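Local coordinates for protein peptidase M42 (Thaumarchaeota archaeon SCGC AB-539-E09, PDB 5DS0) that probably removes amino acids from the N-terminus of peptides as a dinuclear metal aminopeptidase of the M42 (TET) family, assembled from twelve subunits, at residues H66-G71 and Q213-L218. Numbering follows the deposited sequence.
Sequences HTDEVG and QEEVGL. With CO (cobalt (II) ion), chain T; CO (cobalt (II) ion), chain U.
H66 and E215 each hold one cobalt of the dinuclear site of this M42 aminopeptidase, where the loops after strands 60-66 and 205-211 meet. The metal bonds are direct: H66 NE2 lies 2.1 Å from one cobalt, while E215 grips the other with both carboxylate oxygens, OE2 at 2.2 Å. D180 bridges the ions; E237 also binds the cobalt on H66, and H325 that on E215. E214 OE1 stands 3.0 Å from the first cobalt, a longer approach, although the residue belongs to that site.

Hydrogen bonds centre on D68. Its OD2 accepts E215 N at 3.0 Å through the syn lone pair, in a fairly straight bond (165°), and also has S20 as a partner; OD1 takes weak bonds from E214 N and H66 ND1. H66 ND1 also donates to D68 O, which sits at the ring edge, 9° out of plane, and so helps fix the imidazole rotation with NE2 on the metal. An alanine at D68 would probably leave E215 N without its carboxylate acceptor and the metal-binding loop less firmly placed.

Van der Waals contacts complete the interface. With CG anti to the backbone N (chi1 -168°), the E214 chain runs along the H66 ring from CB, whose CH-pi contact lies 3.5 Å from the centroid, to CG near CD2. On the H66 loop, V70 methyl CG1 lies 3.8 Å from E215 carboxylate carbon CD.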
# COMPACT_ATOMS: atom_id res chain seq x y z
N HIS C 66 1.72 5.35 -45.50
CA HIS C 66 0.94 4.13 -45.31
C HIS C 66 -0.55 4.41 -45.33
O HIS C 66 -1.01 5.38 -44.75
CB HIS C 66 1.36 3.36 -44.04
CG HIS C 66 1.05 4.06 -42.75
ND1 HIS C 66 -0.15 3.90 -42.09
CD2 HIS C 66 1.81 4.86 -41.97
CE1 HIS C 66 -0.13 4.60 -40.97
NE2 HIS C 66 1.05 5.20 -40.87
N THR C 67 -1.30 3.55 -46.02
CA THR C 67 -2.74 3.73 -46.15
C THR C 67 -3.53 2.90 -45.16
O THR C 67 -4.75 3.03 -45.09
CB THR C 67 -3.21 3.34 -47.54
OG1 THR C 67 -2.75 2.01 -47.84
CG2 THR C 67 -2.69 4.31 -48.57
N ASP C 68 -2.86 2.03 -44.42
CA ASP C 68 -3.57 1.32 -43.35
C ASP C 68 -3.83 2.28 -42.20
O ASP C 68 -3.07 3.22 -41.97
CB ASP C 68 -2.83 0.05 -42.88
CG ASP C 68 -1.51 0.34 -42.20
OD1 ASP C 68 -0.72 1.15 -42.72
OD2 ASP C 68 -1.24 -0.29 -41.15
N GLU C 69 -4.95 2.05 -41.53
CA GLU C 69 -5.34 2.82 -40.36
C GLU C 69 -5.46 1.88 -39.17
O GLU C 69 -5.70 0.68 -39.31
CB GLU C 69 -6.69 3.52 -40.59
CG GLU C 69 -7.82 2.55 -40.93
CD GLU C 69 -9.16 3.22 -41.15
OE1 GLU C 69 -9.58 4.00 -40.25
OE2 GLU C 69 -9.79 2.94 -42.20
N VAL C 70 -5.33 2.43 -37.98
CA VAL C 70 -5.59 1.62 -36.81
C VAL C 70 -7.04 1.18 -36.87
O VAL C 70 -7.90 1.90 -37.36
CB VAL C 70 -5.28 2.36 -35.51
CG1 VAL C 70 -3.78 2.65 -35.44
CG2 VAL C 70 -6.09 3.65 -35.37
N GLY C 71 -7.29 -0.03 -36.37
CA GLY C 71 -8.61 -0.63 -36.42
C GLY C 71 -8.74 -1.77 -35.44
O GLY C 71 -8.06 -1.83 -34.43
N GLN C 213 0.18 -2.09 -43.86
CA GLN C 213 0.60 -2.69 -42.60
C GLN C 213 1.73 -1.98 -41.85
O GLN C 213 2.55 -2.63 -41.21
CB GLN C 213 0.96 -4.17 -42.84
CG GLN C 213 -0.24 -5.00 -43.25
CD GLN C 213 0.03 -6.49 -43.27
OE1 GLN C 213 0.57 -7.07 -42.32
NE2 GLN C 213 -0.38 -7.12 -44.34
N GLU C 214 1.77 -0.64 -41.88
CA GLU C 214 2.70 0.12 -41.04
C GLU C 214 2.34 -0.01 -39.57
O GLU C 214 3.21 -0.22 -38.74
CB GLU C 214 2.69 1.61 -41.39
CG GLU C 214 3.81 2.47 -40.78
CD GLU C 214 3.54 3.07 -39.38
OE1 GLU C 214 2.38 3.36 -38.98
OE2 GLU C 214 4.53 3.30 -38.65
N GLU C 215 1.05 0.09 -39.26
CA GLU C 215 0.61 0.22 -37.87
C GLU C 215 0.83 -1.07 -37.05
O GLU C 215 0.74 -1.03 -35.82
CB GLU C 215 -0.86 0.68 -37.77
CG GLU C 215 -1.16 2.03 -38.41
CD GLU C 215 -0.72 3.26 -37.58
OE1 GLU C 215 0.15 3.11 -36.72
OE2 GLU C 215 -1.24 4.38 -37.80
N VAL C 216 1.13 -2.18 -37.72
CA VAL C 216 1.37 -3.46 -37.05
C VAL C 216 2.82 -3.96 -37.15
O VAL C 216 3.09 -5.09 -36.77
CB VAL C 216 0.42 -4.60 -37.54
CG1 VAL C 216 -1.03 -4.28 -37.23
CG2 VAL C 216 0.59 -4.88 -39.02
N GLY C 217 3.76 -3.13 -37.62
CA GLY C 217 5.17 -3.53 -37.65
C GLY C 217 5.97 -3.17 -38.91
O GLY C 217 6.95 -3.86 -39.24
N LEU C 218 5.58 -2.10 -39.60
CA LEU C 218 6.32 -1.59 -40.76
C LEU C 218 6.49 -2.65 -41.86
O LEU C 218 7.53 -2.72 -42.53
CB LEU C 218 7.68 -1.00 -40.32
CG LEU C 218 7.68 -0.23 -39.00
CD1 LEU C 218 9.09 0.18 -38.60
CD2 LEU C 218 6.75 0.97 -39.07
CO CO T . 1.71 6.25 -39.20
CO CO U . 0.31 5.53 -36.74